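Local structure of 2-nitropropane dioxygenase (3BW2) at residues 22-26 with 53-57; 101-107 with 295-300. The protein binds flavin mononucleotide and oxidises nitroalkanes, probably using molecular oxygen to denitrify alkyl nitronates such as propionate 3-nitronate. All blocks are in the same frame, centred on the assembly; numbering follows the deposited sequence.

Contact 1: 22-26 with 53-57; sequences VSVPQ and EIKRL
Pro25, the first residue of helix 25-33, presses its ring against one side of helix 47-60, and most of the contact is this apolar packing. Arg56 supplies the nearest carbons. Its CG is set anti to its own backbone N (chi1 -175°), which lays the start of the chain across the proline at about a right angle, with CG 3.7 Å from Pro25 CB. Beyond CG the arginine bends, and only its aliphatic root does the packing. One turn back, Glu53 crosses the same ring, with its CB 3.9 Å from Pro25 CG. Leu57 closes the group more loosely: its CB is 4.4 Å from Pro25 CB, while its CD1 comes to 3.4 Å from the carbonyl oxygen Pro25 O. The leucine also touches Ala28, Ala29, Leu40 and Phe65.

The polar part is limited to a carboxylate and a water whose link to Ser23 O is doubtful. With CG anti to its carbonyl carbon (chi1 -69°) and its chain extended from there, Glu53 carries its carboxylate past the proline toward Ser23 and Val24. OE2 rests 3.5 Å from Pro25 CD, a van der Waals touch. The water lies 2.7 Å from Glu53 OE1, but its distance to Ser23 O is too short to trust. Ser23 itself centres an inverse gamma turn, and its OG is hydrogen-bonded to Met18 O.

These are the first two helices of the TIM barrel, packed side by side, with the turn at Ser23 about 6 Å by its side chain from the bound FMN. Pro25 has no N-H to offer the Glu53 carboxylate, so what meets that group is the ring CD; the helices are held mainly by carbon contacts, and the carboxylate beside that helix start would probably be favoured by its dipole.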
loop_
_atom_site.group_PDB
_atom_site.type_symbol
_atom_site.label_atom_id
_atom_site.label_comp_id
_atom_site.label_asym_id
_atom_site.label_seq_id
_atom_site.Cartn_x
_atom_site.Cartn_y
_atom_site.Cartn_z
ATOM N N VAL A 22 11.613 -6.245 21.861
ATOM C CA VAL A 22 10.308 -6.807 21.541
ATOM C C VAL A 22 10.356 -8.319 21.325
ATOM O O VAL A 22 9.687 -9.078 22.029
ATOM C CB VAL A 22 9.710 -6.132 20.287
ATOM C CG1 VAL A 22 8.435 -6.850 19.855
ATOM C CG2 VAL A 22 9.417 -4.665 20.590
ATOM N N SER A 23 11.154 -8.762 20.359
ATOM C CA SER A 23 11.243 -10.188 20.068
ATOM C C SER A 23 12.285 -10.937 20.894
ATOM O O SER A 23 13.357 -11.292 20.404
ATOM C CB SER A 23 11.491 -10.404 18.569
ATOM O OG SER A 23 12.526 -9.574 18.098
ATOM N N VAL A 24 11.946 -11.194 22.151
ATOM C CA VAL A 24 12.821 -11.911 23.070
ATOM C C VAL A 24 12.733 -13.421 22.818
ATOM O O VAL A 24 11.829 -13.887 22.125
ATOM C CB VAL A 24 12.428 -11.598 24.528
ATOM C CG1 VAL A 24 12.683 -10.126 24.821
ATOM C CG2 VAL A 24 10.948 -11.927 24.758
ATOM N N PRO A 25 13.680 -14.204 23.370
ATOM C CA PRO A 25 13.668 -15.658 23.175
ATOM C C PRO A 25 12.305 -16.314 23.395
ATOM O O PRO A 25 11.897 -17.172 22.621
ATOM C CB PRO A 25 14.716 -16.146 24.175
ATOM C CG PRO A 25 15.729 -15.039 24.143
ATOM C CD PRO A 25 14.844 -13.794 24.180
ATOM N N GLN A 26 11.602 -15.916 24.450
ATOM C CA GLN A 26 10.298 -16.506 24.728
ATOM C C GLN A 26 9.306 -16.331 23.585
ATOM O O GLN A 26 8.458 -17.188 23.364
ATOM C CB GLN A 26 9.706 -15.926 26.011
ATOM C CG GLN A 26 10.281 -16.532 27.273
ATOM C CD GLN A 26 9.496 -16.143 28.516
ATOM O OE1 GLN A 26 9.823 -16.570 29.629
ATOM N NE2 GLN A 26 8.452 -15.334 28.332
ATOM N N GLU A 53 21.077 -14.518 23.631
ATOM C CA GLU A 53 19.697 -14.835 23.272
ATOM C C GLU A 53 19.647 -16.101 22.425
ATOM O O GLU A 53 18.753 -16.933 22.583
ATOM C CB GLU A 53 19.047 -13.679 22.511
ATOM C CG GLU A 53 18.788 -12.436 23.346
ATOM C CD GLU A 53 17.708 -11.561 22.736
ATOM O OE1 GLU A 53 17.719 -11.379 21.499
ATOM O OE2 GLU A 53 16.853 -11.053 23.494
ATOM N N ILE A 54 20.607 -16.249 21.519
ATOM C CA ILE A 54 20.660 -17.435 20.674
ATOM C C ILE A 54 20.766 -18.680 21.551
ATOM O O ILE A 54 20.047 -19.659 21.348
ATOM C CB ILE A 54 21.864 -17.374 19.701
ATOM C CG1 ILE A 54 21.614 -16.292 18.644
ATOM C CG2 ILE A 54 22.076 -18.727 19.035
ATOM C CD1 ILE A 54 22.802 -16.009 17.745
ATOM N N LYS A 55 21.658 -18.641 22.534
ATOM C CA LYS A 55 21.826 -19.777 23.437
ATOM C C LYS A 55 20.541 -20.014 24.227
ATOM O O LYS A 55 20.093 -21.148 24.391
ATOM C CB LYS A 55 22.984 -19.520 24.401
ATOM C CG LYS A 55 24.351 -19.511 23.740
ATOM C CD LYS A 55 25.444 -19.336 24.778
ATOM C CE LYS A 55 26.822 -19.500 24.167
ATOM N NZ LYS A 55 27.898 -19.436 25.200
ATOM N N ARG A 56 19.954 -18.926 24.710
ATOM C CA ARG A 56 18.720 -18.979 25.479
ATOM C C ARG A 56 17.635 -19.695 24.677
ATOM O O ARG A 56 16.993 -20.628 25.162
ATOM C CB ARG A 56 18.265 -17.555 25.796
ATOM C CG ARG A 56 17.049 -17.441 26.699
ATOM C CD ARG A 56 17.457 -17.433 28.161
ATOM N NE ARG A 56 16.991 -18.625 28.865
ATOM C CZ ARG A 56 15.710 -18.917 29.070
ATOM N NH1 ARG A 56 15.382 -20.025 29.721
ATOM N NH2 ARG A 56 14.761 -18.098 28.633
ATOM N N LEU A 57 17.445 -19.255 23.440
ATOM C CA LEU A 57 16.431 -19.822 22.560
ATOM C C LEU A 57 16.634 -21.305 22.253
ATOM O O LEU A 57 15.670 -22.063 22.183
ATOM C CB LEU A 57 16.386 -19.026 21.256
ATOM C CG LEU A 57 15.300 -19.410 20.254
ATOM C CD1 LEU A 57 13.924 -19.361 20.924
ATOM C CD2 LEU A 57 15.360 -18.457 19.074
HETATM O O HOH W 1 15.665 -10.620 20.004
#

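Contact 2: 101-107 with 295-300; sequences GDPDGGR and PDVHHL
Arg107 NH1 lies between two carboxylates. It makes a salt bridge 2.8 Å long to Asp296 OD2 across the contact, and a weak one within its own loop, 3.4 Å to Asp104 OD1. The guanidinium meets Asp296 obliquely, the two planes 60° apart. The two acids come within 3.8 Å, OD1 of Asp104 to OD2 of Asp296, a closeness the shared arginine probably offsets. Arg107 NE, buried here, has no polar partner.

His299 carries the middle. Its CG stands anti to its carbonyl carbon (chi1 -63°), which sends the ring out from helix 296-311 into the curl of loop 101-107. NE2 donates to Gly106 O over 2.8 Å, nearly straight at 160°, in the ring plane and on a lone pair of that carbonyl. Gly105 CA sits over one face, 4.1 Å from the His299 ring centroid, as a CH-pi contact. An alanine here takes away the imidazole, which would probably leave Gly106 O without its mate and the glycine curl free to shift.

Backbone contacts flank the histidine. Gly101 N donates to Leu300 O at 3.0 Å, and having no side chain lets Gly101 lie close to His299 O. Pro103 O receives Asp296 CA in a CA-H...O contact of 3.3 Å. Asp102 OD1 accepts from Asp104 N, two residues on, in an Asx turn.

Thus a loop from the excursion after the third barrel strand, 65-70, is clasped to the first turn of helix 296-311, which follows the eighth, 233-236, an elaboration of the TIM barrel.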
loop_
_atom_site.group_PDB
_atom_site.type_symbol
_atom_site.label_atom_id
_atom_site.label_comp_id
_atom_site.label_asym_id
_atom_site.label_seq_id
_atom_site.Cartn_x
_atom_site.Cartn_y
_atom_site.Cartn_z
ATOM N N GLY A 101 21.380 11.729 23.258
ATOM C CA GLY A 101 22.490 10.809 23.081
ATOM C C GLY A 101 23.508 11.343 22.091
ATOM O O GLY A 101 23.240 12.312 21.380
ATOM N N ASP A 102 24.681 10.722 22.044
ATOM C CA ASP A 102 25.727 11.146 21.117
ATOM C C ASP A 102 25.331 10.672 19.721
ATOM O O ASP A 102 25.184 9.475 19.490
ATOM C CB ASP A 102 27.067 10.517 21.502
ATOM C CG ASP A 102 28.227 11.081 20.704
ATOM O OD1 ASP A 102 28.035 11.422 19.519
ATOM O OD2 ASP A 102 29.341 11.173 21.261
ATOM N N PRO A 103 25.159 11.605 18.771
ATOM C CA PRO A 103 24.777 11.229 17.407
ATOM C C PRO A 103 25.803 10.338 16.722
ATOM O O PRO A 103 25.475 9.602 15.793
ATOM C CB PRO A 103 24.623 12.577 16.710
ATOM C CG PRO A 103 25.624 13.434 17.422
ATOM C CD PRO A 103 25.394 13.056 18.866
ATOM N N ASP A 104 27.045 10.409 17.188
ATOM C CA ASP A 104 28.116 9.606 16.613
ATOM C C ASP A 104 28.453 8.447 17.540
ATOM O O ASP A 104 29.558 8.371 18.073
ATOM C CB ASP A 104 29.355 10.475 16.385
ATOM C CG ASP A 104 29.074 11.663 15.478
ATOM O OD1 ASP A 104 28.567 11.450 14.354
ATOM O OD2 ASP A 104 29.361 12.811 15.888
ATOM N N GLY A 105 27.495 7.542 17.722
ATOM C CA GLY A 105 27.709 6.406 18.599
ATOM C C GLY A 105 27.645 5.035 17.946
ATOM O O GLY A 105 27.023 4.120 18.490
ATOM N N GLY A 106 28.282 4.884 16.786
ATOM C CA GLY A 106 28.289 3.597 16.109
ATOM C C GLY A 106 27.381 3.485 14.898
ATOM O O GLY A 106 26.190 3.784 14.977
ATOM N N ARG A 107 27.943 3.046 13.775
ATOM C CA ARG A 107 27.172 2.891 12.546
ATOM C C ARG A 107 27.204 1.458 12.017
ATOM O O ARG A 107 26.426 1.099 11.133
ATOM C CB ARG A 107 27.702 3.835 11.465
ATOM C CG ARG A 107 27.496 5.307 11.760
ATOM C CD ARG A 107 27.750 6.140 10.513
ATOM N NE ARG A 107 27.379 7.539 10.702
ATOM C CZ ARG A 107 27.998 8.371 11.533
ATOM N NH1 ARG A 107 27.591 9.629 11.640
ATOM N NH2 ARG A 107 29.029 7.948 12.253
ATOM N N PRO A 295 22.320 6.058 11.784
ATOM C CA PRO A 295 21.538 5.961 13.018
ATOM C C PRO A 295 21.765 7.167 13.924
ATOM O O PRO A 295 21.417 7.140 15.104
ATOM C CB PRO A 295 22.061 4.676 13.640
ATOM C CG PRO A 295 23.527 4.772 13.332
ATOM C CD PRO A 295 23.546 5.241 11.883
ATOM N N ASP A 296 22.349 8.221 13.363
ATOM C CA ASP A 296 22.637 9.441 14.117
ATOM C C ASP A 296 21.440 9.905 14.946
ATOM O O ASP A 296 21.553 10.111 16.157
ATOM C CB ASP A 296 23.054 10.562 13.164
ATOM C CG ASP A 296 24.305 10.219 12.367
ATOM O OD1 ASP A 296 24.285 9.216 11.622
ATOM O OD2 ASP A 296 25.306 10.956 12.488
ATOM N N VAL A 297 20.296 10.080 14.290
ATOM C CA VAL A 297 19.093 10.528 14.982
ATOM C C VAL A 297 18.647 9.498 16.014
ATOM O O VAL A 297 18.205 9.854 17.108
ATOM C CB VAL A 297 17.952 10.810 13.978
ATOM C CG1 VAL A 297 16.677 11.174 14.718
ATOM C CG2 VAL A 297 18.364 11.949 13.047
ATOM N N HIS A 298 18.778 8.220 15.673
ATOM C CA HIS A 298 18.406 7.158 16.597
ATOM C C HIS A 298 19.181 7.282 17.911
ATOM O O HIS A 298 18.602 7.159 18.993
ATOM C CB HIS A 298 18.669 5.784 15.973
ATOM C CG HIS A 298 18.564 4.656 16.949
ATOM N ND1 HIS A 298 19.644 4.194 17.671
ATOM C CD2 HIS A 298 17.498 3.932 17.363
ATOM C CE1 HIS A 298 19.248 3.236 18.489
ATOM N NE2 HIS A 298 17.949 3.058 18.321
ATOM N N HIS A 299 20.487 7.523 17.818
ATOM C CA HIS A 299 21.316 7.675 19.015
ATOM C C HIS A 299 20.874 8.917 19.778
ATOM O O HIS A 299 20.792 8.926 21.008
ATOM C CB HIS A 299 22.792 7.850 18.647
ATOM C CG HIS A 299 23.394 6.670 17.951
ATOM N ND1 HIS A 299 23.279 5.383 18.432
ATOM C CD2 HIS A 299 24.149 6.589 16.831
ATOM C CE1 HIS A 299 23.939 4.561 17.635
ATOM N NE2 HIS A 299 24.476 5.267 16.657
ATOM N N LEU A 300 20.594 9.969 19.022
ATOM C CA LEU A 300 20.177 11.243 19.580
ATOM C C LEU A 300 18.923 11.146 20.455
ATOM O O LEU A 300 18.885 11.697 21.559
ATOM C CB LEU A 300 19.932 12.225 18.434
ATOM C CG LEU A 300 19.888 13.723 18.728
ATOM C CD1 LEU A 300 21.262 14.198 19.192
ATOM C CD2 LEU A 300 19.466 14.469 17.466
#

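How the contacts relate
Both contacts are partly buried, yet they belong to different layers of the fold and share no helix or strand. Contact 1 joins two neighbouring helices of the barrel proper, close in sequence and beside the FMN pocket. Contact 2 joins pieces 188 residues apart, farther from both the chain centre and the flavin, where extended connections meet. The chemistry follows: mostly carbon packing at the helix pair, direct hydrogen bonds and a salt-bridge network where an irregular loop meets the start of a helix. Their centres are 25 Å apart and their nearest atoms about 12 Å, so neither touches the other.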